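Local atomic coordinates of 2-amino-4-hydroxy-6-hydroxymethyldihydropteridine pyrophosphokinase (Haemophilus influenzae, PDB entry 1CBK), a protein that probably catalyses the transfer of pyrophosphate from ATP to 6-hydroxymethyl-7,8-dihydropterin, a step in the biosynthesis of folate. Residues 16-21 and 91-96; 23-28 and 75-80; 43-46 and 50-53; 105-108 and 113-116; 124-129 and 151-156. All coordinates share one frame; numbering follows the deposited sequence.

Interaction 1 of 5, residues 16-21 and 91-96; sequences VEQLHA and ERTLDL. With ROI (7,8-dihydro-7,7-dimethyl-6-hydroxypterin), chain D; SO4 (sulfate ion), chain C.
Q18 and L19 of helix 15-27 pack on T93 and L94, just ahead of strand 95-101, in a buried contact joined by van der Waals touches and one bridging water. The Q18 side chain carries most of it. Its CG lies 3.3 Å from T93 O, and the chain folds back at chi2 (-80°), which brings the amide across the T93 side chain at a slant, NE2 3.8 Å from T93 CB. Water 1 donates to Q18 OE1 at 2.7 Å and accepts from T93 OG1 at an equal distance; Q18 NE2 bonds to N13 O, and T93 OG1 also to V84 N. The next residue, L19, meets L94, CD1 to CD1 at 4.1 Å. In this HPPK fold the helix lies against the antiparallel sheet, and the chain entering the edge strand 95-101 carries pocket residues on its far side. There R92 NH1 forms a salt bridge with D95 OD2 (2.9 Å), meeting the syn side of the carboxylate but 33° out of its plane. The same guanidinium holds a sulfate through NH1 to O2 at 2.8 Å and NH2 to O3 at 2.7 Å, while O9 of the pterin analogue lies over one face.

Interaction 2 of 5, residues 23-28 and 75-80; sequences LKAISQ and QRIENE
A25 is the first residue of 23-28 to touch 75-80, and it marks the closest approach of the two backbones, its CA 6.7 Å from that of I77, close for two helices, as a methyl group at the crossing permits. A25 CB points at the partner and is met by three atoms of one side chain, I77 CD1 at 3.7 Å, with CG1 and CG2 each at 3.8 Å. The I77 torsion explains this grip: CG1 is anti to the carbonyl carbon (chi1 -73°), leaving both branches of the beta carbon within contact distance of the alanine methyl. I26 follows. I77 CD1 reaches past A25 to lie 3.8 Å from the backbone I26 N and 4.0 Å from I26 CG1, the two isoleucine side chains crossing at about a right angle. The side-chain atoms that meet, A25 CB, I26 CG1 and the I77 carbons, make the interface apolar, and it is small, with 117 Å² buried. It joins the ends of helices 15-27 and 67-80, which lie side by side on the sheet: L23 packs on strands 32-43 and 54-63, and I26 on I61 of the latter, while I77 rests on L96 of strand 95-101.

Interaction 3 of 5, residues 43-46 and 50-53; sequences SKPL and DQPD. With ROI (7,8-dihydro-7,7-dimethyl-6-hydroxypterin), chain D.
P45, D53 and Q51 bury the most surface here, and the pyrrolidine ring of P45 is what residues 50-53 of the loop wrap past. Its CB is 3.6 Å from Q51 CG, where the ring and the glutamine chain pass each other running opposite ways. Its CG lies 3.4 Å from P52 O, and its CD 3.3 Å from D53 OD1, so that each ring carbon beyond CA has a neighbour from the other segment. D53 also brings CB to within 3.4 Å of S43 O. The polar ends are held by residues outside: D53 OD2 pairs with K42, and Q51 NE2 donates to P48 O and W89 O. The backbone of 43-46 also borders the pterin analogue: N2 donates to S43 OG and to K44 O (2.8 Å), L46 N to N1 (3.0 Å, angle 164°), and N8 to L46 O (2.9 Å). This wall of the pterin pocket has backbone atoms and one hydroxyl as its polar groups, with the L46 side chain beside the C16 methyl. The contact lies within the loop linking strands 32-43 and 54-63; P45 rests on Y54 of the latter, and S43 and L46 touch F123 of helix 122-131.

Interaction 4 of 5, residues 105-108 and 113-116; sequences IIQN and IPHY
Two successive bends, chi1 at -48° and chi2 at -76°, curl the side chain of Q107 back across the hairpin and bring its carboxamide to the backbone of I113 and P114. Q107 NE2 then donates to P114 O at 3.0 Å. The bond is nearly straight (169°), in the carbonyl plane and on a lone pair, and the acceptor lies almost in the amide plane of Q107, which helps fix the rotation of that group; OE1 is also met by weak hydrogen bonds from W89 and R88 of the second subunit. I113 O is slightly nearer NE2, at 2.9 Å, but at a poor angle, so it is not counted as a bond. The backbone supplies the rest. I106 and I113 form an antiparallel hydrogen-bonded pair, with I106 N to I113 O and I113 N to I106 O both at 2.7 Å, and their side chains share a face of the two-stranded ribbon, CB to CB 4.3 Å. Beside it, I105 CA approaches I113 O at 3.3 Å as a CA-H...O contact, and I105 CG1 packs on P114 CD at 4.2 Å. A cis peptide precedes P114. W89 of the second subunit meets the rings of H115 and Y116 edge-to-face. The chemistry implies that the side-chain amide of Q107 prolongs the hydrogen bonding of the hairpin beyond the I106-I113 pair, its N-H satisfying P114 O just where the chain leaves the sheet.

Interaction 5 of 5, residues 124-129 and 151-156; sequences VIVPLF and ADHKMI
V126 of helix 122-131 and M155 reach toward each other tip to tip, and the ring of H153 closes on the valine from a second direction. The methyl M155 CE sits 3.6 Å from V126 CB and 3.8 Å from V126 CG1, so it rests against the branch point as well as a methyl. The methionine chain runs out extended through chi2 and then bends at chi3 (-65°), which turns CE toward the helix. H153 contributes its CD2 corner, 3.8 Å from V126 CG2, with NE2 3.9 Å from CG1; the valine approaches the ring obliquely. CE of M155 also lies over one face of the same imidazole, 3.8 Å above its plane and offset toward the rim, so that valine, methionine and histidine touch pairwise. The ring is held by a local bond: M155 N donates to H153 ND1 at 3.1 Å, close to the ring plane, although the angle of 142° is bent. That bond ties the two partners of V126 together within the loop. Further along, M155 packs on S43 and F123, both residues of the pterin pocket, and its side chain is about 7 Å from the bound analogue. This is side-chain packing that joins the loop before strand 156-157 to helix 122-131, next to the HPPK pterin pocket.

Interactions 1 and 2 are the buried ones; both use helix 15-27 and they touch, with L96 N of one bonded to E78 OE2 of the other and L96 packing on I77. Interaction 2 is wholly apolar, whereas interaction 1 adds a water and opens onto the ligand. Interaction 3 is only partly buried, yet shares the pterin analogue with interaction 1, and E91 packs against Q51 between them. Interaction 5 meets interaction 3 through S43 and M155, and is apolar apart from a bond within its own loop. Interaction 4 touches none of the others; it is held by backbone hydrogen bonds and one from a side-chain amide and, like interaction 3, is reached by the second subunit.

Interaction 1 of 5, residues 16-21 and 91-96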
# COMPACT_ATOMS: atom_id res chain seq x y z
N VAL A 16 -9.92 -14.09 -16.17
CA VAL A 16 -9.94 -15.48 -15.71
C VAL A 16 -8.98 -16.35 -16.55
O VAL A 16 -8.27 -17.19 -16.00
CB VAL A 16 -11.37 -16.06 -15.75
CG1 VAL A 16 -11.37 -17.54 -15.39
CG2 VAL A 16 -12.29 -15.30 -14.80
N GLU A 17 -8.96 -16.14 -17.87
CA GLU A 17 -8.07 -16.88 -18.75
C GLU A 17 -6.60 -16.51 -18.49
O GLU A 17 -5.72 -17.37 -18.51
CB GLU A 17 -8.46 -16.62 -20.21
CG GLU A 17 -7.66 -17.41 -21.24
CD GLU A 17 -8.11 -17.13 -22.67
OE1 GLU A 17 -7.65 -16.14 -23.26
OE2 GLU A 17 -8.96 -17.87 -23.21
N GLN A 18 -6.33 -15.22 -18.28
CA GLN A 18 -4.98 -14.77 -17.96
C GLN A 18 -4.44 -15.48 -16.69
O GLN A 18 -3.29 -15.91 -16.63
CB GLN A 18 -4.96 -13.25 -17.73
CG GLN A 18 -5.37 -12.43 -18.94
CD GLN A 18 -4.26 -12.27 -19.96
OE1 GLN A 18 -3.09 -12.56 -19.70
NE2 GLN A 18 -4.62 -11.74 -21.14
N LEU A 19 -5.29 -15.59 -15.67
CA LEU A 19 -4.92 -16.25 -14.41
C LEU A 19 -4.70 -17.75 -14.63
O LEU A 19 -3.71 -18.30 -14.13
CB LEU A 19 -5.96 -16.00 -13.31
CG LEU A 19 -5.63 -14.86 -12.33
CD1 LEU A 19 -5.18 -13.59 -13.02
CD2 LEU A 19 -6.80 -14.59 -11.43
N HIS A 20 -5.57 -18.40 -15.39
CA HIS A 20 -5.39 -19.84 -15.66
C HIS A 20 -4.09 -20.07 -16.44
O HIS A 20 -3.31 -20.97 -16.12
CB HIS A 20 -6.56 -20.44 -16.45
CG HIS A 20 -7.80 -20.65 -15.62
ND1 HIS A 20 -7.77 -21.24 -14.38
CD2 HIS A 20 -9.10 -20.39 -15.89
CE1 HIS A 20 -9.01 -21.34 -13.91
NE2 HIS A 20 -9.83 -20.83 -14.81
N ALA A 21 -3.82 -19.21 -17.42
CA ALA A 21 -2.59 -19.38 -18.18
C ALA A 21 -1.36 -19.16 -17.29
O ALA A 21 -0.38 -19.88 -17.42
CB ALA A 21 -2.55 -18.42 -19.37
N GLU A 91 -5.49 -0.41 -15.95
CA GLU A 91 -5.62 -1.71 -16.60
C GLU A 91 -4.32 -2.48 -16.91
O GLU A 91 -3.37 -1.92 -17.42
CB GLU A 91 -6.43 -1.56 -17.90
CG GLU A 91 -7.78 -0.86 -17.75
CD GLU A 91 -7.72 0.67 -17.85
OE1 GLU A 91 -6.62 1.28 -17.89
OE2 GLU A 91 -8.81 1.28 -17.90
N ARG A 92 -4.33 -3.78 -16.65
CA ARG A 92 -3.18 -4.64 -16.92
C ARG A 92 -3.72 -6.05 -17.19
O ARG A 92 -4.66 -6.50 -16.53
CB ARG A 92 -2.24 -4.68 -15.71
CG ARG A 92 -2.92 -5.29 -14.46
CD ARG A 92 -2.40 -4.70 -13.19
NE ARG A 92 -2.52 -3.25 -13.22
CZ ARG A 92 -1.52 -2.43 -12.94
NH1 ARG A 92 -0.34 -2.93 -12.57
NH2 ARG A 92 -1.70 -1.12 -13.01
N THR A 93 -3.12 -6.74 -18.15
CA THR A 93 -3.55 -8.10 -18.47
C THR A 93 -3.13 -9.11 -17.40
O THR A 93 -3.79 -10.13 -17.22
CB THR A 93 -2.99 -8.54 -19.84
OG1 THR A 93 -1.57 -8.40 -19.82
CG2 THR A 93 -3.57 -7.67 -20.98
N LEU A 94 -2.04 -8.82 -16.68
CA LEU A 94 -1.55 -9.73 -15.63
C LEU A 94 -0.43 -9.14 -14.78
O LEU A 94 0.47 -8.48 -15.29
CB LEU A 94 -1.00 -11.03 -16.28
CG LEU A 94 -0.40 -12.10 -15.35
CD1 LEU A 94 -1.52 -12.88 -14.66
CD2 LEU A 94 0.48 -13.05 -16.15
N ASP A 95 -0.50 -9.41 -13.48
CA ASP A 95 0.54 -9.02 -12.52
C ASP A 95 0.76 -10.25 -11.63
O ASP A 95 -0.21 -10.82 -11.14
CB ASP A 95 0.09 -7.85 -11.63
CG ASP A 95 0.64 -6.51 -12.08
OD1 ASP A 95 1.36 -6.45 -13.09
OD2 ASP A 95 0.35 -5.50 -11.42
N LEU A 96 2.01 -10.67 -11.49
CA LEU A 96 2.41 -11.80 -10.63
C LEU A 96 3.32 -11.15 -9.59
O LEU A 96 4.26 -10.46 -9.96
CB LEU A 96 3.21 -12.85 -11.43
CG LEU A 96 2.44 -13.51 -12.57
CD1 LEU A 96 3.30 -14.59 -13.22
CD2 LEU A 96 1.14 -14.11 -12.02
N1 ROI D . -7.17 -3.56 -7.94
C2 ROI D . -7.66 -4.82 -7.70
N2 ROI D . -8.93 -4.93 -7.24
N3 ROI D . -6.93 -5.95 -7.90
C4 ROI D . -5.65 -5.90 -8.34
O4 ROI D . -4.98 -6.92 -8.57
C4A ROI D . -5.05 -4.61 -8.56
N5 ROI D . -3.82 -4.52 -8.96
C6 ROI D . -3.18 -3.32 -9.20
C7 ROI D . -3.90 -2.00 -8.81
C16 ROI D . -3.38 -1.48 -7.42
C15 ROI D . -3.74 -0.95 -9.92
N8 ROI D . -5.36 -2.19 -8.58
C8A ROI D . -5.91 -3.44 -8.34
O9 ROI D . -2.02 -3.41 -9.72
S SO4 C . 1.48 0.27 -11.56
O1 SO4 C . 1.66 0.78 -10.08
O2 SO4 C . 1.81 -1.32 -11.65
O3 SO4 C . 0.06 0.56 -11.91
O4 SO4 C . 2.47 1.04 -12.58
O HOH W 1 -1.01 -10.99 -20.38

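Interaction 2 of 5, residues 23-28 and 75-80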
# COMPACT_ATOMS: atom_id res chain seq x y z
N LEU A 23 -1.11 -19.60 -13.99
CA LEU A 23 -1.03 -20.70 -13.04
C LEU A 23 -0.44 -21.95 -13.70
O LEU A 23 0.38 -22.65 -13.10
CB LEU A 23 -2.41 -20.97 -12.42
CG LEU A 23 -2.79 -19.84 -11.44
CD1 LEU A 23 -4.27 -19.82 -11.16
CD2 LEU A 23 -2.02 -19.99 -10.14
N LYS A 24 -0.84 -22.21 -14.95
CA LYS A 24 -0.30 -23.33 -15.70
C LYS A 24 1.21 -23.10 -15.88
O LYS A 24 2.01 -24.00 -15.61
CB LYS A 24 -1.00 -23.42 -17.06
CG LYS A 24 -0.41 -24.45 -18.06
CD LYS A 24 -1.25 -24.44 -19.35
CE LYS A 24 -0.75 -25.42 -20.39
NZ LYS A 24 -1.80 -25.69 -21.45
N ALA A 25 1.60 -21.91 -16.31
CA ALA A 25 3.02 -21.62 -16.49
C ALA A 25 3.82 -21.77 -15.17
O ALA A 25 4.91 -22.34 -15.18
CB ALA A 25 3.22 -20.22 -17.07
N ILE A 26 3.28 -21.26 -14.05
CA ILE A 26 3.94 -21.37 -12.74
C ILE A 26 4.08 -22.87 -12.36
O ILE A 26 5.15 -23.30 -11.91
CB ILE A 26 3.14 -20.62 -11.63
CG1 ILE A 26 3.26 -19.10 -11.81
CG2 ILE A 26 3.64 -21.02 -10.27
CD1 ILE A 26 2.22 -18.28 -11.00
N SER A 27 3.04 -23.65 -12.61
CA SER A 27 3.07 -25.08 -12.29
C SER A 27 4.16 -25.85 -13.09
O SER A 27 4.64 -26.89 -12.63
CB SER A 27 1.70 -25.72 -12.54
OG SER A 27 1.47 -25.88 -13.92
N GLN A 28 4.55 -25.32 -14.25
CA GLN A 28 5.55 -25.94 -15.13
C GLN A 28 7.01 -25.50 -14.89
O GLN A 28 7.91 -25.95 -15.57
CB GLN A 28 5.17 -25.71 -16.60
CG GLN A 28 3.86 -26.38 -17.00
CD GLN A 28 3.46 -26.09 -18.45
OE1 GLN A 28 3.80 -25.05 -19.01
NE2 GLN A 28 2.68 -26.99 -19.04
N GLN A 75 8.67 -12.91 -14.20
CA GLN A 75 8.74 -11.83 -15.18
C GLN A 75 8.74 -12.42 -16.60
O GLN A 75 8.15 -11.85 -17.52
CB GLN A 75 9.95 -10.93 -14.93
CG GLN A 75 9.86 -10.20 -13.59
CD GLN A 75 11.02 -9.25 -13.33
OE1 GLN A 75 10.83 -8.15 -12.82
NE2 GLN A 75 12.22 -9.67 -13.67
N ARG A 76 9.40 -13.57 -16.76
CA ARG A 76 9.44 -14.26 -18.05
C ARG A 76 8.03 -14.71 -18.43
O ARG A 76 7.62 -14.55 -19.58
CB ARG A 76 10.37 -15.46 -17.97
CG ARG A 76 10.51 -16.26 -19.25
CD ARG A 76 11.57 -17.33 -19.06
NE ARG A 76 11.47 -18.39 -20.06
CZ ARG A 76 11.13 -19.65 -19.78
NH1 ARG A 76 10.83 -20.01 -18.54
NH2 ARG A 76 11.07 -20.56 -20.76
N ILE A 77 7.29 -15.23 -17.45
CA ILE A 77 5.92 -15.66 -17.69
C ILE A 77 5.07 -14.46 -18.11
O ILE A 77 4.27 -14.57 -19.04
CB ILE A 77 5.32 -16.38 -16.46
CG1 ILE A 77 5.96 -17.76 -16.31
CG2 ILE A 77 3.78 -16.48 -16.57
CD1 ILE A 77 5.70 -18.43 -14.95
N GLU A 78 5.20 -13.33 -17.41
CA GLU A 78 4.43 -12.12 -17.77
C GLU A 78 4.78 -11.67 -19.20
O GLU A 78 3.90 -11.34 -20.00
CB GLU A 78 4.74 -10.98 -16.79
CG GLU A 78 4.26 -11.18 -15.36
CD GLU A 78 4.63 -10.01 -14.45
OE1 GLU A 78 5.73 -9.46 -14.57
OE2 GLU A 78 3.81 -9.64 -13.60
N ASN A 79 6.07 -11.72 -19.54
CA ASN A 79 6.53 -11.32 -20.87
C ASN A 79 6.01 -12.23 -21.99
O ASN A 79 5.47 -11.77 -23.00
CB ASN A 79 8.05 -11.24 -20.91
CG ASN A 79 8.59 -10.01 -20.17
OD1 ASN A 79 7.98 -8.94 -20.22
ND2 ASN A 79 9.73 -10.17 -19.50
N GLU A 80 6.12 -13.54 -21.78
CA GLU A 80 5.68 -14.51 -22.77
C GLU A 80 4.15 -14.57 -22.86
O GLU A 80 3.59 -15.05 -23.85
CB GLU A 80 6.30 -15.88 -22.47
CG GLU A 80 7.85 -15.84 -22.47
CD GLU A 80 8.51 -17.22 -22.43
OE1 GLU A 80 7.83 -18.20 -22.08
OE2 GLU A 80 9.71 -17.32 -22.75

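Interaction 3 of 5, residues 43-46 and 50-53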
# COMPACT_ATOMS: atom_id res chain seq x y z
N SER A 43 -12.94 -8.31 -7.77
CA SER A 43 -12.87 -7.23 -6.81
C SER A 43 -12.91 -5.86 -7.46
O SER A 43 -12.47 -5.68 -8.59
CB SER A 43 -11.57 -7.39 -6.01
OG SER A 43 -10.45 -7.35 -6.88
N LYS A 44 -13.38 -4.87 -6.70
CA LYS A 44 -13.46 -3.49 -7.13
C LYS A 44 -12.04 -3.00 -7.32
O LYS A 44 -11.16 -3.33 -6.51
CB LYS A 44 -14.14 -2.68 -6.03
CG LYS A 44 -14.32 -1.21 -6.32
CD LYS A 44 -14.93 -0.47 -5.13
CE LYS A 44 -15.62 0.81 -5.58
NZ LYS A 44 -16.10 1.65 -4.45
N PRO A 45 -11.78 -2.22 -8.38
CA PRO A 45 -10.42 -1.72 -8.61
C PRO A 45 -9.88 -0.83 -7.48
O PRO A 45 -10.62 -0.06 -6.88
CB PRO A 45 -10.57 -0.89 -9.87
CG PRO A 45 -11.71 -1.49 -10.55
CD PRO A 45 -12.67 -1.78 -9.45
N LEU A 46 -8.60 -1.00 -7.16
CA LEU A 46 -7.92 -0.14 -6.21
C LEU A 46 -7.21 0.83 -7.18
O LEU A 46 -6.30 0.43 -7.91
CB LEU A 46 -6.87 -0.92 -5.38
CG LEU A 46 -5.93 -0.02 -4.54
CD1 LEU A 46 -6.76 0.83 -3.53
CD2 LEU A 46 -4.88 -0.87 -3.83
N ASP A 50 -12.63 4.09 -13.27
CA ASP A 50 -13.06 3.89 -14.65
C ASP A 50 -12.27 2.77 -15.36
O ASP A 50 -11.74 2.95 -16.47
CB ASP A 50 -12.97 5.21 -15.45
CG ASP A 50 -11.59 5.83 -15.44
OD1 ASP A 50 -10.71 5.38 -14.68
OD2 ASP A 50 -11.38 6.80 -16.22
N GLN A 51 -12.16 1.62 -14.70
CA GLN A 51 -11.45 0.46 -15.27
C GLN A 51 -12.25 -0.76 -14.86
O GLN A 51 -13.07 -0.68 -13.93
CB GLN A 51 -10.00 0.38 -14.77
CG GLN A 51 -9.84 0.10 -13.29
CD GLN A 51 -8.37 0.06 -12.89
OE1 GLN A 51 -7.57 -0.66 -13.50
NE2 GLN A 51 -8.00 0.87 -11.90
N PRO A 52 -12.08 -1.89 -15.57
CA PRO A 52 -12.87 -3.05 -15.16
C PRO A 52 -12.46 -3.61 -13.79
O PRO A 52 -11.34 -3.38 -13.31
CB PRO A 52 -12.59 -4.07 -16.28
CG PRO A 52 -12.16 -3.20 -17.46
CD PRO A 52 -11.31 -2.17 -16.81
N ASP A 53 -13.38 -4.34 -13.18
CA ASP A 53 -13.11 -5.00 -11.91
C ASP A 53 -12.02 -6.03 -12.18
O ASP A 53 -11.94 -6.61 -13.27
CB ASP A 53 -14.35 -5.74 -11.42
CG ASP A 53 -15.39 -4.82 -10.79
OD1 ASP A 53 -15.12 -3.61 -10.61
OD2 ASP A 53 -16.47 -5.34 -10.45
N1 ROI D . -7.17 -3.56 -7.94
C2 ROI D . -7.66 -4.82 -7.70
N2 ROI D . -8.93 -4.93 -7.24
N3 ROI D . -6.93 -5.95 -7.90
C4 ROI D . -5.65 -5.90 -8.34
O4 ROI D . -4.98 -6.92 -8.57
C4A ROI D . -5.05 -4.61 -8.56
N5 ROI D . -3.82 -4.52 -8.96
C6 ROI D . -3.18 -3.32 -9.20
C7 ROI D . -3.90 -2.00 -8.81
C16 ROI D . -3.38 -1.48 -7.42
C15 ROI D . -3.74 -0.95 -9.92
N8 ROI D . -5.36 -2.19 -8.58
C8A ROI D . -5.91 -3.44 -8.34
O9 ROI D . -2.02 -3.41 -9.72

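Interaction 4 of 5, residues 105-108 and 113-116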
# COMPACT_ATOMS: atom_id res chain seq x y z
N ILE A 105 12.93 -12.23 4.83
CA ILE A 105 12.69 -10.81 4.65
C ILE A 105 13.77 -10.39 3.67
O ILE A 105 14.95 -10.46 3.98
CB ILE A 105 12.79 -10.04 5.99
CG1 ILE A 105 11.67 -10.52 6.91
CG2 ILE A 105 12.66 -8.54 5.77
CD1 ILE A 105 11.56 -9.74 8.18
N ILE A 106 13.35 -10.00 2.46
CA ILE A 106 14.26 -9.60 1.40
C ILE A 106 13.84 -8.23 0.93
O ILE A 106 12.75 -8.04 0.44
CB ILE A 106 14.20 -10.61 0.23
CG1 ILE A 106 14.46 -12.02 0.76
CG2 ILE A 106 15.24 -10.28 -0.83
CD1 ILE A 106 14.26 -13.07 -0.24
N GLN A 107 14.72 -7.26 1.11
CA GLN A 107 14.40 -5.91 0.70
C GLN A 107 15.68 -5.41 0.02
O GLN A 107 16.64 -5.06 0.70
CB GLN A 107 14.02 -5.05 1.92
CG GLN A 107 12.98 -5.68 2.89
CD GLN A 107 11.53 -5.65 2.40
OE1 GLN A 107 11.17 -4.88 1.50
NE2 GLN A 107 10.66 -6.46 3.04
N ASN A 108 15.70 -5.51 -1.31
CA ASN A 108 16.85 -5.10 -2.13
C ASN A 108 16.43 -4.33 -3.38
O ASN A 108 15.29 -3.90 -3.47
CB ASN A 108 17.78 -6.29 -2.48
CG ASN A 108 17.08 -7.43 -3.22
OD1 ASN A 108 17.23 -8.60 -2.84
ND2 ASN A 108 16.36 -7.12 -4.30
N ILE A 113 10.13 -8.14 -0.10
CA ILE A 113 9.42 -9.27 0.50
C ILE A 113 9.61 -9.27 2.02
O ILE A 113 10.73 -9.29 2.52
CB ILE A 113 9.95 -10.64 -0.05
CG1 ILE A 113 9.88 -10.68 -1.59
CG2 ILE A 113 9.14 -11.78 0.56
CD1 ILE A 113 10.46 -11.94 -2.20
N PRO A 114 8.52 -9.06 2.78
CA PRO A 114 7.13 -8.81 2.37
C PRO A 114 6.95 -7.38 1.82
O PRO A 114 7.83 -6.54 1.94
CB PRO A 114 6.37 -8.92 3.71
CG PRO A 114 7.25 -9.78 4.55
CD PRO A 114 8.62 -9.33 4.22
N HIS A 115 5.83 -7.15 1.14
CA HIS A 115 5.50 -5.80 0.67
C HIS A 115 4.23 -5.54 1.50
O HIS A 115 3.15 -6.07 1.20
CB HIS A 115 5.21 -5.74 -0.83
CG HIS A 115 4.99 -4.34 -1.33
ND1 HIS A 115 4.07 -3.48 -0.76
CD2 HIS A 115 5.57 -3.65 -2.34
CE1 HIS A 115 4.11 -2.32 -1.39
NE2 HIS A 115 5.01 -2.40 -2.35
N TYR A 116 4.41 -4.80 2.58
CA TYR A 116 3.34 -4.56 3.53
C TYR A 116 2.09 -3.89 3.09
O TYR A 116 1.05 -4.15 3.66
CB TYR A 116 3.90 -3.95 4.82
CG TYR A 116 4.99 -4.83 5.44
CD1 TYR A 116 4.67 -5.86 6.33
CD2 TYR A 116 6.33 -4.62 5.13
CE1 TYR A 116 5.69 -6.66 6.90
CE2 TYR A 116 7.36 -5.42 5.71
CZ TYR A 116 7.03 -6.42 6.59
OH TYR A 116 8.03 -7.16 7.19

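Interaction 5 of 5, residues 124-129 and 151-156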
# COMPACT_ATOMS: atom_id res chain seq x y z
N VAL A 124 -5.83 -9.62 -1.63
CA VAL A 124 -4.60 -10.32 -1.37
C VAL A 124 -4.80 -11.15 -0.10
O VAL A 124 -4.60 -12.38 -0.10
CB VAL A 124 -3.44 -9.34 -1.12
CG1 VAL A 124 -2.24 -10.09 -0.54
CG2 VAL A 124 -3.03 -8.67 -2.40
N ILE A 125 -5.26 -10.50 0.98
CA ILE A 125 -5.42 -11.18 2.27
C ILE A 125 -6.54 -12.19 2.37
O ILE A 125 -6.37 -13.24 3.02
CB ILE A 125 -5.48 -10.18 3.45
CG1 ILE A 125 -4.15 -9.42 3.55
CG2 ILE A 125 -5.84 -10.89 4.79
CD1 ILE A 125 -2.93 -10.27 3.90
N VAL A 126 -7.68 -11.92 1.75
CA VAL A 126 -8.80 -12.86 1.81
C VAL A 126 -8.43 -14.20 1.13
O VAL A 126 -8.70 -15.28 1.70
CB VAL A 126 -10.11 -12.25 1.28
CG1 VAL A 126 -11.16 -13.31 1.02
CG2 VAL A 126 -10.61 -11.19 2.26
N PRO A 127 -7.87 -14.15 -0.10
CA PRO A 127 -7.47 -15.38 -0.82
C PRO A 127 -6.33 -16.11 -0.05
O PRO A 127 -6.31 -17.34 0.01
CB PRO A 127 -6.94 -14.87 -2.17
CG PRO A 127 -7.54 -13.57 -2.35
CD PRO A 127 -7.87 -12.98 -1.00
N LEU A 128 -5.36 -15.37 0.47
CA LEU A 128 -4.25 -15.99 1.25
C LEU A 128 -4.80 -16.75 2.47
O LEU A 128 -4.40 -17.88 2.73
CB LEU A 128 -3.23 -14.92 1.70
CG LEU A 128 -1.98 -15.37 2.48
CD1 LEU A 128 -1.19 -16.39 1.66
CD2 LEU A 128 -1.09 -14.18 2.79
N PHE A 129 -5.74 -16.13 3.18
CA PHE A 129 -6.36 -16.73 4.37
C PHE A 129 -7.09 -18.01 4.01
O PHE A 129 -7.12 -18.97 4.79
CB PHE A 129 -7.31 -15.73 5.01
CG PHE A 129 -8.06 -16.27 6.20
CD1 PHE A 129 -7.39 -16.78 7.31
CD2 PHE A 129 -9.46 -16.26 6.21
CE1 PHE A 129 -8.10 -17.27 8.42
CE2 PHE A 129 -10.17 -16.75 7.30
CZ PHE A 129 -9.49 -17.25 8.42
N ALA A 151 -13.63 -8.58 6.83
CA ALA A 151 -14.77 -9.46 7.12
C ALA A 151 -16.03 -9.09 6.36
O ALA A 151 -16.86 -9.96 6.09
CB ALA A 151 -15.05 -9.52 8.63
N ASP A 152 -16.18 -7.82 6.02
CA ASP A 152 -17.36 -7.38 5.29
C ASP A 152 -17.08 -7.01 3.84
O ASP A 152 -17.81 -6.20 3.24
CB ASP A 152 -18.02 -6.21 6.04
CG ASP A 152 -18.49 -6.62 7.43
OD1 ASP A 152 -19.15 -7.68 7.56
OD2 ASP A 152 -18.16 -5.89 8.40
N HIS A 153 -16.06 -7.64 3.26
CA HIS A 153 -15.68 -7.38 1.86
C HIS A 153 -16.82 -7.75 0.91
O HIS A 153 -17.63 -8.66 1.18
CB HIS A 153 -14.39 -8.14 1.49
CG HIS A 153 -14.60 -9.61 1.28
ND1 HIS A 153 -15.05 -10.14 0.09
CD2 HIS A 153 -14.42 -10.67 2.11
CE1 HIS A 153 -15.14 -11.46 0.19
NE2 HIS A 153 -14.77 -11.80 1.41
N LYS A 154 -16.90 -7.04 -0.21
CA LYS A 154 -17.95 -7.33 -1.17
C LYS A 154 -17.45 -8.04 -2.44
O LYS A 154 -18.10 -7.98 -3.49
CB LYS A 154 -18.70 -6.04 -1.51
CG LYS A 154 -19.47 -5.45 -0.32
CD LYS A 154 -20.11 -4.12 -0.70
CE LYS A 154 -20.58 -3.31 0.52
NZ LYS A 154 -20.99 -1.92 0.12
N MET A 155 -16.29 -8.71 -2.35
CA MET A 155 -15.74 -9.42 -3.50
C MET A 155 -16.62 -10.60 -3.86
O MET A 155 -17.28 -11.18 -2.98
CB MET A 155 -14.31 -9.88 -3.23
CG MET A 155 -13.36 -8.76 -2.88
SD MET A 155 -11.62 -9.29 -2.86
CE MET A 155 -11.63 -10.45 -1.47
N ILE A 156 -16.66 -10.94 -5.15
CA ILE A 156 -17.46 -12.07 -5.60
C ILE A 156 -16.56 -13.27 -5.80
O ILE A 156 -15.58 -13.19 -6.54
CB ILE A 156 -18.15 -11.78 -6.97
CG1 ILE A 156 -19.02 -10.51 -6.88
CG2 ILE A 156 -18.96 -12.98 -7.42
CD1 ILE A 156 -20.11 -10.60 -5.82